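Local coordinates for tannase (Lactobacillus plantarum, PDB 3WA7), which probably hydrolyses the galloyl ester bonds of tannins, releasing gallic acid, as an esterase of the alpha/beta-hydrolase family, at residues I24-A29 with D84-V89; R114-V119 with E357-G362; T118-K121 with R125-Q128; R156-G161 with S462-L467. All coordinates share one frame; numbering follows the deposited sequence.

Contact 1 of 4, residues I24-A29 with D84-V89; sequences IQYYAA and DDPQRV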
loop_
_atom_site.group_PDB
_atom_site.type_symbol
_atom_site.label_atom_id
_atom_site.label_comp_id
_atom_site.label_asym_id
_atom_site.label_seq_id
_atom_site.Cartn_x
_atom_site.Cartn_y
_atom_site.Cartn_z
ATOM N N ILE A 24 0.962 28.826 2.718
ATOM C CA ILE A 24 0.210 28.098 1.701
ATOM C C ILE A 24 -1.277 28.340 1.938
ATOM O O ILE A 24 -1.833 27.901 2.947
ATOM C CB ILE A 24 0.495 26.584 1.767
ATOM C CG1 ILE A 24 1.990 26.329 1.558
ATOM C CG2 ILE A 24 -0.314 25.854 0.703
ATOM C CD1 ILE A 24 2.532 26.879 0.252
ATOM N N GLN A 25 -1.912 29.048 1.009
ATOM C CA GLN A 25 -3.332 29.367 1.110
ATOM C C GLN A 25 -4.177 28.288 0.443
ATOM O O GLN A 25 -3.915 27.895 -0.691
ATOM C CB GLN A 25 -3.626 30.709 0.436
ATOM C CG GLN A 25 -2.932 31.915 1.054
ATOM C CD GLN A 25 -3.556 32.357 2.364
ATOM O OE1 GLN A 25 -4.633 31.895 2.745
ATOM N NE2 GLN A 25 -2.884 33.271 3.056
ATOM N N TYR A 26 -5.195 27.813 1.150
ATOM C CA TYR A 26 -6.070 26.792 0.598
ATOM C C TYR A 26 -7.456 26.880 1.215
ATOM O O TYR A 26 -7.695 27.678 2.127
ATOM C CB TYR A 26 -5.471 25.398 0.834
ATOM C CG TYR A 26 -5.336 25.001 2.289
ATOM C CD1 TYR A 26 -6.273 24.163 2.894
ATOM C CD2 TYR A 26 -4.262 25.448 3.055
ATOM C CE1 TYR A 26 -6.139 23.776 4.230
ATOM C CE2 TYR A 26 -4.121 25.067 4.390
ATOM C CZ TYR A 26 -5.062 24.232 4.970
ATOM O OH TYR A 26 -4.918 23.853 6.288
ATOM N N TYR A 27 -8.374 26.078 0.692
ATOM C CA TYR A 27 -9.733 26.033 1.206
ATOM C C TYR A 27 -10.007 24.608 1.641
ATOM O O TYR A 27 -9.466 23.670 1.063
ATOM C CB TYR A 27 -10.739 26.454 0.137
ATOM C CG TYR A 27 -10.848 27.950 -0.028
ATOM C CD1 TYR A 27 -9.825 28.686 -0.626
ATOM C CD2 TYR A 27 -11.973 28.634 0.430
ATOM C CE1 TYR A 27 -9.923 30.072 -0.767
ATOM C CE2 TYR A 27 -12.080 30.017 0.296
ATOM C CZ TYR A 27 -11.054 30.728 -0.303
ATOM O OH TYR A 27 -11.171 32.094 -0.436
ATOM N N ALA A 28 -10.848 24.450 2.656
ATOM C CA ALA A 28 -11.159 23.127 3.174
ATOM C C ALA A 28 -12.649 22.890 3.387
ATOM O O ALA A 28 -13.386 23.791 3.785
ATOM C CB ALA A 28 -10.415 22.908 4.488
ATOM N N ALA A 29 -13.079 21.665 3.103
ATOM C CA ALA A 29 -14.463 21.239 3.292
ATOM C C ALA A 29 -14.278 19.898 3.979
ATOM O O ALA A 29 -13.767 18.955 3.373
ATOM C CB ALA A 29 -15.169 21.068 1.954
ATOM N N ASP A 84 -7.574 12.381 6.560
ATOM C CA ASP A 84 -6.412 13.211 6.865
ATOM C C ASP A 84 -6.681 14.709 6.716
ATOM O O ASP A 84 -7.718 15.121 6.198
ATOM C CB ASP A 84 -5.235 12.810 5.970
ATOM C CG ASP A 84 -3.902 12.845 6.704
ATOM O OD1 ASP A 84 -3.827 13.447 7.796
ATOM O OD2 ASP A 84 -2.921 12.274 6.185
ATOM N N ASP A 85 -5.720 15.516 7.155
ATOM C CA ASP A 85 -5.856 16.968 7.110
ATOM C C ASP A 85 -4.446 17.558 7.102
ATOM O O ASP A 85 -3.561 17.043 7.786
ATOM C CB ASP A 85 -6.611 17.420 8.366
ATOM C CG ASP A 85 -7.038 18.871 8.318
ATOM O OD1 ASP A 85 -6.167 19.757 8.202
ATOM O OD2 ASP A 85 -8.257 19.119 8.414
ATOM N N PRO A 86 -4.212 18.630 6.325
ATOM C CA PRO A 86 -2.861 19.201 6.315
ATOM C C PRO A 86 -2.463 19.788 7.671
ATOM O O PRO A 86 -1.289 20.066 7.911
ATOM C CB PRO A 86 -2.936 20.260 5.213
ATOM C CG PRO A 86 -4.373 20.685 5.241
ATOM C CD PRO A 86 -5.102 19.364 5.407
ATOM N N GLN A 87 -3.443 19.960 8.555
ATOM C CA GLN A 87 -3.187 20.507 9.886
ATOM C C GLN A 87 -3.227 19.420 10.961
ATOM O O GLN A 87 -3.123 19.710 12.151
ATOM C CB GLN A 87 -4.207 21.603 10.222
ATOM C CG GLN A 87 -4.283 22.723 9.184
ATOM C CD GLN A 87 -5.173 23.880 9.613
ATOM O OE1 GLN A 87 -6.315 23.686 10.045
ATOM N NE2 GLN A 87 -4.656 25.099 9.484
ATOM N N ARG A 88 -3.381 18.168 10.539
ATOM C CA ARG A 88 -3.419 17.044 11.469
ATOM C C ARG A 88 -1.995 16.720 11.918
ATOM O O ARG A 88 -1.054 16.803 11.128
ATOM C CB ARG A 88 -4.048 15.819 10.790
ATOM C CG ARG A 88 -4.102 14.556 11.658
ATOM C CD ARG A 88 -4.708 13.383 10.884
ATOM N NE ARG A 88 -4.576 12.108 11.591
ATOM C CZ ARG A 88 -5.417 11.664 12.521
ATOM N NH1 ARG A 88 -6.472 12.384 12.868
ATOM N NH2 ARG A 88 -5.199 10.495 13.109
ATOM N N VAL A 89 -1.833 16.369 13.189
ATOM C CA VAL A 89 -0.513 16.031 13.715
ATOM C C VAL A 89 -0.544 14.681 14.421
ATOM O O VAL A 89 0.497 14.092 14.705
ATOM C CB VAL A 89 -0.003 17.106 14.716
ATOM C CG1 VAL A 89 0.088 18.462 14.027
ATOM C CG2 VAL A 89 -0.926 17.180 15.923
#
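Tyr26 reaches from its strand to the turn at Pro86 and Gln87 with the far end of its ring. Its CZ lies 3.6 Å from Pro86 CG, and CE1 of the same ring is 3.7 Å from that carbon; the ring meets the puckered CG corner of the proline obliquely. Beyond the ring, the phenolic oxygen rests against the aliphatic part of Gln87, with Tyr26 OH 3.2 Å from Gln87 CG. The glutamine amide stands almost perpendicular to the ring, the planes 89° apart; although Tyr26 OH and Gln87 NE2 approach to 3.4 Å, the angle is too poor for a hydrogen bond. With chi1 at 64°, Tyr26 CG sits between its backbone N and carbonyl carbon, a setting that brings the far end of the ring up to the turn. Phe48 of the adjacent strand 44-50 packs on both Tyr26 and Pro86, while Leu102 of helix 95-103 also touches the tyrosine. The turn has its own bracing: an Asx turn, in which Asp85 OD1 accepts from the backbone N of Gln87 at 2.8 Å, overlaps a type I turn closed by Arg88 N to Asp85 O at 3.0 Å. With an alanine at Tyr26, Pro86 CG and Gln87 CG would probably lose their partner and a gap would open between strand and turn. Between Tyr26 and the turn the join is van der Waals packing; polar bonds shape the turn, and a salt bridge from Asp85 OD2 to Arg30 ties it to the same strand.

Contact 2 of 4, residues R114-V119 with E357-G362; sequences RGRTTV and ENNLFG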
loop_
_atom_site.group_PDB
_atom_site.type_symbol
_atom_site.label_atom_id
_atom_site.label_comp_id
_atom_site.label_asym_id
_atom_site.label_seq_id
_atom_site.Cartn_x
_atom_site.Cartn_y
_atom_site.Cartn_z
ATOM N N ARG A 114 -12.745 2.463 6.660
ATOM C CA ARG A 114 -12.995 1.466 7.699
ATOM C C ARG A 114 -11.853 0.457 7.771
ATOM O O ARG A 114 -11.217 0.149 6.760
ATOM C CB ARG A 114 -14.293 0.710 7.417
ATOM C CG ARG A 114 -15.563 1.467 7.743
ATOM C CD ARG A 114 -16.757 0.637 7.312
ATOM N NE ARG A 114 -16.845 0.556 5.858
ATOM C CZ ARG A 114 -17.612 -0.307 5.198
ATOM N NH1 ARG A 114 -18.357 -1.184 5.859
ATOM N NH2 ARG A 114 -17.664 -0.267 3.874
ATOM N N GLY A 115 -11.620 -0.067 8.972
ATOM C CA GLY A 115 -10.567 -1.044 9.190
ATOM C C GLY A 115 -11.083 -2.237 9.971
ATOM O O GLY A 115 -12.225 -2.230 10.436
ATOM N N ARG A 116 -10.229 -3.242 10.148
ATOM C CA ARG A 116 -10.601 -4.483 10.830
ATOM C C ARG A 116 -11.177 -4.363 12.235
ATOM O O ARG A 116 -11.870 -5.267 12.695
ATOM C CB ARG A 116 -9.403 -5.445 10.846
ATOM C CG ARG A 116 -8.155 -4.914 11.557
ATOM C CD ARG A 116 -6.954 -5.801 11.234
ATOM N NE ARG A 116 -5.696 -5.286 11.772
ATOM C CZ ARG A 116 -5.267 -5.482 13.015
ATOM N NH1 ARG A 116 -5.993 -6.190 13.874
ATOM N NH2 ARG A 116 -4.099 -4.981 13.397
ATOM N N THR A 117 -10.906 -3.254 12.913
ATOM C CA THR A 117 -11.414 -3.051 14.265
ATOM C C THR A 117 -12.675 -2.189 14.302
ATOM O O THR A 117 -13.267 -1.997 15.363
ATOM C CB THR A 117 -10.350 -2.384 15.166
ATOM O OG1 THR A 117 -9.864 -1.197 14.529
ATOM C CG2 THR A 117 -9.187 -3.335 15.425
ATOM N N THR A 118 -13.084 -1.669 13.149
ATOM C CA THR A 118 -14.272 -0.824 13.077
ATOM C C THR A 118 -15.545 -1.589 13.423
ATOM O O THR A 118 -15.819 -2.644 12.852
ATOM C CB THR A 118 -14.458 -0.226 11.668
ATOM O OG1 THR A 118 -13.331 0.594 11.343
ATOM C CG2 THR A 118 -15.732 0.621 11.612
ATOM N N VAL A 119 -16.316 -1.058 14.364
ATOM C CA VAL A 119 -17.572 -1.691 14.744
ATOM C C VAL A 119 -18.668 -0.655 14.581
ATOM O O VAL A 119 -18.396 0.549 14.623
ATOM C CB VAL A 119 -17.557 -2.181 16.213
ATOM C CG1 VAL A 119 -16.479 -3.236 16.401
ATOM C CG2 VAL A 119 -17.329 -1.009 17.158
ATOM N N GLU A 357 -3.519 -9.617 9.410
ATOM C CA GLU A 357 -4.168 -10.177 8.236
ATOM C C GLU A 357 -5.229 -11.215 8.615
ATOM O O GLU A 357 -6.252 -11.329 7.942
ATOM C CB GLU A 357 -3.131 -10.798 7.291
ATOM C CG GLU A 357 -2.187 -9.791 6.622
ATOM C CD GLU A 357 -1.115 -9.259 7.559
ATOM O OE1 GLU A 357 -0.723 -9.982 8.495
ATOM O OE2 GLU A 357 -0.646 -8.120 7.346
ATOM N N ASN A 358 -4.994 -11.975 9.684
ATOM C CA ASN A 358 -5.981 -12.968 10.117
ATOM C C ASN A 358 -7.278 -12.238 10.485
ATOM O O ASN A 358 -8.378 -12.672 10.132
ATOM C CB ASN A 358 -5.477 -13.749 11.341
ATOM C CG ASN A 358 -4.408 -14.779 10.991
ATOM O OD1 ASN A 358 -3.318 -14.777 11.562
ATOM N ND2 ASN A 358 -4.724 -15.669 10.057
ATOM N N ASN A 359 -7.128 -11.121 11.193
ATOM C CA ASN A 359 -8.250 -10.295 11.640
ATOM C C ASN A 359 -8.930 -9.628 10.441
ATOM O O ASN A 359 -10.148 -9.469 10.420
ATOM C CB ASN A 359 -7.729 -9.241 12.623
ATOM C CG ASN A 359 -8.834 -8.465 13.317
ATOM O OD1 ASN A 359 -8.613 -7.335 13.753
ATOM N ND2 ASN A 359 -10.015 -9.070 13.450
ATOM N N LEU A 360 -8.135 -9.234 9.449
ATOM C CA LEU A 360 -8.676 -8.618 8.237
ATOM C C LEU A 360 -9.644 -9.581 7.555
ATOM O O LEU A 360 -10.699 -9.175 7.064
ATOM C CB LEU A 360 -7.546 -8.281 7.250
ATOM C CG LEU A 360 -7.986 -7.979 5.812
ATOM C CD1 LEU A 360 -8.762 -6.660 5.774
ATOM C CD2 LEU A 360 -6.757 -7.913 4.900
ATOM N N PHE A 361 -9.277 -10.860 7.528
ATOM C CA PHE A 361 -10.104 -11.870 6.881
ATOM C C PHE A 361 -11.223 -12.468 7.728
ATOM O O PHE A 361 -11.853 -13.452 7.334
ATOM C CB PHE A 361 -9.222 -12.982 6.307
ATOM C CG PHE A 361 -8.576 -12.623 4.992
ATOM C CD1 PHE A 361 -7.206 -12.394 4.906
ATOM C CD2 PHE A 361 -9.345 -12.513 3.837
ATOM C CE1 PHE A 361 -6.610 -12.066 3.686
ATOM C CE2 PHE A 361 -8.762 -12.185 2.613
ATOM C CZ PHE A 361 -7.392 -11.962 2.537
ATOM N N GLY A 362 -11.470 -11.886 8.894
ATOM C CA GLY A 362 -12.568 -12.373 9.709
ATOM C C GLY A 362 -13.824 -11.800 9.074
ATOM O O GLY A 362 -13.729 -11.034 8.112
HETATM O O HOH W 1 -11.977 -7.053 14.721
#
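Two acceptors share ND2 of Asn359, the amide whose OD1 receives Arg116: the backbone O of Lys367 and a water 3.1 Å from Asn359 ND2. That water in turn donates to Arg116 O at 2.7 Å, giving the two residues a second, indirect link. The direct one runs from Arg116 NH1 to Asn359 OD1 at 2.9 Å, with an N-H...O angle of 158°. It uses a lone pair in the carbonyl plane and comes off the edge of the guanidinium, whose plane is turned 79° from that of the amide. The same oxygen also lies beside the aliphatic chain, 3.3 Å from Arg116 CG. Arg116 is stretched out from CG to NE, and NE donates to Gly77 O; held at NE and NH1, the guanidinium has little freedom to rotate. The arginine sits in a type I turn, Gly115 to Thr118, of the loop that leads from strand 107-111 to helix 131-145. Asn359 lies on helix 356-360, within the long insertion between strands 199-203 and 410-414, a place where alpha/beta-hydrolases commonly carry a lid. Its CG is anti to the backbone N (chi1 -171°), which directs the amide out to the loop. Leu360 backs the arginine chain more loosely, its N 4.0 Å from Arg116 CD. Within the turn, Thr118 OG1 accepts from Gly115 N at 3.0 Å in a nearly straight bond.

Contact 3 of 4, residues T118-K121 with R125-Q128; sequences TVDK and RVGQ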
loop_
_atom_site.group_PDB
_atom_site.type_symbol
_atom_site.label_atom_id
_atom_site.label_comp_id
_atom_site.label_asym_id
_atom_site.label_seq_id
_atom_site.Cartn_x
_atom_site.Cartn_y
_atom_site.Cartn_z
ATOM N N THR A 118 -13.084 -1.669 13.149
ATOM C CA THR A 118 -14.272 -0.824 13.077
ATOM C C THR A 118 -15.545 -1.589 13.423
ATOM O O THR A 118 -15.819 -2.644 12.852
ATOM C CB THR A 118 -14.458 -0.226 11.668
ATOM O OG1 THR A 118 -13.331 0.594 11.343
ATOM C CG2 THR A 118 -15.732 0.621 11.612
ATOM N N VAL A 119 -16.316 -1.058 14.364
ATOM C CA VAL A 119 -17.572 -1.691 14.744
ATOM C C VAL A 119 -18.668 -0.655 14.581
ATOM O O VAL A 119 -18.396 0.549 14.623
ATOM C CB VAL A 119 -17.557 -2.181 16.213
ATOM C CG1 VAL A 119 -16.479 -3.236 16.401
ATOM C CG2 VAL A 119 -17.329 -1.009 17.158
ATOM N N ASP A 120 -19.899 -1.109 14.371
ATOM C CA ASP A 120 -21.002 -0.176 14.227
ATOM C C ASP A 120 -21.546 0.178 15.611
ATOM O O ASP A 120 -20.969 -0.199 16.633
ATOM C CB ASP A 120 -22.112 -0.752 13.330
ATOM C CG ASP A 120 -22.753 -2.009 13.902
ATOM O OD1 ASP A 120 -22.559 -2.297 15.100
ATOM O OD2 ASP A 120 -23.464 -2.703 13.149
ATOM N N LYS A 121 -22.645 0.916 15.637
ATOM C CA LYS A 121 -23.266 1.353 16.883
ATOM C C LYS A 121 -23.591 0.234 17.868
ATOM O O LYS A 121 -23.599 0.459 19.081
ATOM C CB LYS A 121 -24.547 2.119 16.559
ATOM C CG LYS A 121 -25.493 1.328 15.676
ATOM C CD LYS A 121 -26.531 2.224 15.032
ATOM C CE LYS A 121 -27.317 1.469 13.976
ATOM N NZ LYS A 121 -28.281 2.360 13.273
ATOM N N ARG A 125 -18.744 -5.998 14.052
ATOM C CA ARG A 125 -17.614 -5.716 13.166
ATOM C C ARG A 125 -18.121 -5.404 11.763
ATOM O O ARG A 125 -18.849 -6.198 11.164
ATOM C CB ARG A 125 -16.666 -6.918 13.083
ATOM C CG ARG A 125 -15.945 -7.288 14.377
ATOM C CD ARG A 125 -14.978 -8.456 14.147
ATOM N NE ARG A 125 -15.653 -9.681 13.704
ATOM C CZ ARG A 125 -16.246 -10.549 14.521
ATOM N NH1 ARG A 125 -16.249 -10.335 15.829
ATOM N NH2 ARG A 125 -16.843 -11.631 14.031
ATOM N N VAL A 126 -17.731 -4.251 11.231
ATOM C CA VAL A 126 -18.154 -3.874 9.887
ATOM C C VAL A 126 -16.990 -3.333 9.058
ATOM O O VAL A 126 -17.202 -2.702 8.027
ATOM C CB VAL A 126 -19.272 -2.802 9.921
ATOM C CG1 VAL A 126 -20.488 -3.341 10.664
ATOM C CG2 VAL A 126 -18.767 -1.528 10.580
ATOM N N GLY A 127 -15.765 -3.602 9.496
ATOM C CA GLY A 127 -14.611 -3.098 8.768
ATOM C C GLY A 127 -13.637 -4.142 8.259
ATOM O O GLY A 127 -12.515 -3.813 7.889
ATOM N N GLN A 128 -14.055 -5.401 8.233
ATOM C CA GLN A 128 -13.180 -6.456 7.753
ATOM C C GLN A 128 -13.286 -6.537 6.230
ATOM O O GLN A 128 -14.141 -5.881 5.632
ATOM C CB GLN A 128 -13.537 -7.772 8.460
ATOM C CG GLN A 128 -13.127 -7.720 9.946
ATOM C CD GLN A 128 -13.734 -8.814 10.806
ATOM O OE1 GLN A 128 -14.955 -8.926 10.920
ATOM N NE2 GLN A 128 -12.877 -9.622 11.430
HETATM O O HOH W 2 -14.550 -4.811 11.866
#
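Arg125, whose CA rests 3.6 Å from Thr118 O in a CA-H...O contact, holds Gln128 OE1 at the edge of its guanidinium. The donor is Arg125 NE, 3.0 Å from Gln128 OE1; the oxygen lies in the guanidinium plane, yet NE stands above the amide plane and misses the lone pair. Arg125 NH2 turns to Asp363 O. Across the contact, Val126 N donates to Thr118 O at 3.0 Å and 172°, tilted from the carbonyl plane, and a water donates to that same oxygen while accepting from Gly127 N. A single beta bridge, Val119 with Arg125, draws together the two arms of the loop between strand 107-111 and helix 131-145. Asp120 OD1 shapes its far end by accepting from the backbone N of Ser122 and of Gln124. Val126 packs beside the bridge with both methyls: its CG2 lies 3.9 Å from Thr118 CG2, and its CG1 is 3.9 Å from Asp120 OD2. With an alanine at Val126 both methyls are gone, and the Thr118 methyl and the Asp120 side chain would probably be left less closely packed. At Gly127, a CB in standard geometry would come within 2.8 Å of Thr118 CB.

Contact 4 of 4, residues R156-G161 with S462-L467; sequences RIITNG and SWIDGL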
loop_
_atom_site.group_PDB
_atom_site.type_symbol
_atom_site.label_atom_id
_atom_site.label_comp_id
_atom_site.label_asym_id
_atom_site.label_seq_id
_atom_site.Cartn_x
_atom_site.Cartn_y
_atom_site.Cartn_z
ATOM N N ARG A 156 -8.041 12.663 -13.308
ATOM C CA ARG A 156 -6.656 12.617 -12.857
ATOM C C ARG A 156 -6.562 12.300 -11.366
ATOM O O ARG A 156 -5.828 12.953 -10.618
ATOM C CB ARG A 156 -5.971 13.952 -13.155
ATOM C CG ARG A 156 -5.893 14.275 -14.637
ATOM C CD ARG A 156 -4.969 13.312 -15.379
ATOM N NE ARG A 156 -4.857 13.671 -16.791
ATOM C CZ ARG A 156 -5.670 13.235 -17.750
ATOM N NH1 ARG A 156 -6.663 12.401 -17.467
ATOM N NH2 ARG A 156 -5.502 13.656 -18.998
ATOM N N ILE A 157 -7.319 11.294 -10.937
ATOM C CA ILE A 157 -7.304 10.868 -9.544
ATOM C C ILE A 157 -6.095 9.967 -9.357
ATOM O O ILE A 157 -5.890 9.025 -10.118
ATOM C CB ILE A 157 -8.583 10.080 -9.173
ATOM C CG1 ILE A 157 -9.790 11.025 -9.163
ATOM C CG2 ILE A 157 -8.411 9.415 -7.809
ATOM C CD1 ILE A 157 -11.123 10.330 -8.883
ATOM N N ILE A 158 -5.285 10.276 -8.353
ATOM C CA ILE A 158 -4.087 9.504 -8.070
ATOM C C ILE A 158 -4.112 9.112 -6.609
ATOM O O ILE A 158 -4.065 9.967 -5.730
ATOM C CB ILE A 158 -2.816 10.331 -8.353
ATOM C CG1 ILE A 158 -2.835 10.812 -9.806
ATOM C CG2 ILE A 158 -1.564 9.486 -8.096
ATOM C CD1 ILE A 158 -1.710 11.751 -10.156
ATOM N N THR A 159 -4.210 7.814 -6.349
ATOM C CA THR A 159 -4.238 7.345 -4.972
ATOM C C THR A 159 -2.829 7.199 -4.415
ATOM O O THR A 159 -1.861 7.045 -5.161
ATOM C CB THR A 159 -4.961 5.986 -4.847
ATOM O OG1 THR A 159 -4.453 5.075 -5.831
ATOM C CG2 THR A 159 -6.460 6.161 -5.024
ATOM N N ASN A 160 -2.722 7.273 -3.095
ATOM C CA ASN A 160 -1.437 7.114 -2.435
ATOM C C ASN A 160 -1.668 6.500 -1.071
ATOM O O ASN A 160 -2.683 6.755 -0.424
ATOM C CB ASN A 160 -0.722 8.460 -2.280
ATOM C CG ASN A 160 0.686 8.303 -1.740
ATOM O OD1 ASN A 160 1.445 7.450 -2.201
ATOM N ND2 ASN A 160 1.044 9.125 -0.763
ATOM N N GLY A 161 -0.726 5.676 -0.637
ATOM C CA GLY A 161 -0.857 5.048 0.660
ATOM C C GLY A 161 0.411 4.290 0.979
ATOM O O GLY A 161 1.211 4.018 0.085
ATOM N N SER A 462 7.301 14.892 -9.093
ATOM C CA SER A 462 7.907 15.039 -10.414
ATOM C C SER A 462 7.261 14.015 -11.347
ATOM O O SER A 462 6.982 14.304 -12.514
ATOM C CB SER A 462 9.418 14.799 -10.344
ATOM O OG SER A 462 9.997 14.849 -11.637
ATOM N N TRP A 463 7.024 12.815 -10.818
ATOM C CA TRP A 463 6.389 11.743 -11.583
ATOM C C TRP A 463 4.956 12.151 -11.922
ATOM O O TRP A 463 4.512 12.004 -13.060
ATOM C CB TRP A 463 6.385 10.448 -10.764
ATOM C CG TRP A 463 5.632 9.300 -11.387
ATOM C CD1 TRP A 463 6.011 8.553 -12.468
ATOM C CD2 TRP A 463 4.383 8.755 -10.943
ATOM N NE1 TRP A 463 5.075 7.575 -12.722
ATOM C CE2 TRP A 463 4.066 7.677 -11.802
ATOM C CE3 TRP A 463 3.500 9.073 -9.902
ATOM C CZ2 TRP A 463 2.899 6.913 -11.649
ATOM C CZ3 TRP A 463 2.339 8.312 -9.751
ATOM C CH2 TRP A 463 2.054 7.244 -10.623
ATOM N N ILE A 464 4.232 12.668 -10.934
ATOM C CA ILE A 464 2.857 13.092 -11.164
ATOM C C ILE A 464 2.785 14.188 -12.232
ATOM O O ILE A 464 1.993 14.096 -13.171
ATOM C CB ILE A 464 2.201 13.600 -9.855
ATOM C CG1 ILE A 464 2.004 12.421 -8.892
ATOM C CG2 ILE A 464 0.865 14.276 -10.164
ATOM C CD1 ILE A 464 1.364 12.797 -7.569
ATOM N N ASP A 465 3.615 15.217 -12.097
ATOM C CA ASP A 465 3.618 16.307 -13.068
ATOM C C ASP A 465 3.995 15.806 -14.460
ATOM O O ASP A 465 3.499 16.313 -15.465
ATOM C CB ASP A 465 4.583 17.416 -12.636
ATOM C CG ASP A 465 4.116 18.139 -11.386
ATOM O OD1 ASP A 465 2.945 17.957 -10.994
ATOM O OD2 ASP A 465 4.915 18.898 -10.803
ATOM N N GLY A 466 4.871 14.809 -14.513
ATOM C CA GLY A 466 5.273 14.256 -15.793
ATOM C C GLY A 466 4.087 13.616 -16.496
ATOM O O GLY A 466 3.924 13.753 -17.709
ATOM N N LEU A 467 3.253 12.922 -15.728
ATOM C CA LEU A 467 2.070 12.256 -16.270
ATOM C C LEU A 467 0.978 13.233 -16.696
ATOM O O LEU A 467 0.325 13.047 -17.722
ATOM C CB LEU A 467 1.467 11.309 -15.227
ATOM C CG LEU A 467 2.226 10.067 -14.757
ATOM C CD1 LEU A 467 1.451 9.406 -13.627
ATOM C CD2 LEU A 467 2.405 9.098 -15.911
#
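Trp463 and Ile464 of the C-terminal helix 457-468 settle on Ile158 of strand 157-160, one of the inner strands of the alpha/beta-hydrolase sheet, in helix-on-sheet packing that is buried at the two isoleucines. Trp463 comes first: CG is anti to its backbone N (chi1 174°), and the ring's six-membered side swings in until Trp463 CZ3 is 4.4 Å from Ile158 CG2, an oblique and fairly loose approach. The indole also spreads over neighbouring strands, touching Ala199, His410 and Arg412. Ile464 carries the tighter contact. Its CG2 meets Ile158 CD1 at 3.6 Å, and its CG1 lies 4.0 Å from that same methyl, so the tip of Ile158 is set against the base of the helix isoleucine, the two side chains crossing at a slant. Asp465 faces elsewhere, forming a salt bridge with Arg104 and hydrogen bonds with Tyr62 and Tyr106 that tie the helix to other parts of the chain. Gly466 continues the helix, its N bonded to Ser462 O. Leu467, one turn on from Trp463, packs on Phe198 and Ala199, and its CD1 lies 3.5 Å above the Trp463 ring plane, offset toward the rim.

Contacts 2 and 3 form one patch, their centres about 8 Å apart: they share Thr118 and Val119, Gln128 NE2 probably donates to Asn359 O at 2.9 Å, and Arg114 NH1 makes a weak hydrogen bond to Val126 O. Contact 4 lies across the chain's centre from contact 2, about 29 Å between centres. Contacts 1 and 4 reach the same large sheet, about 19 Å apart between centres and about 9 Å between nearest atoms. Segment 156-161 of contact 4 ends at Gly161, part of a probable nucleophile elbow, where Ser163 may act with His451 and Asp419. At contact 2, Glu357 OE2 binds a glycerol, probably from the crystallisation liquor.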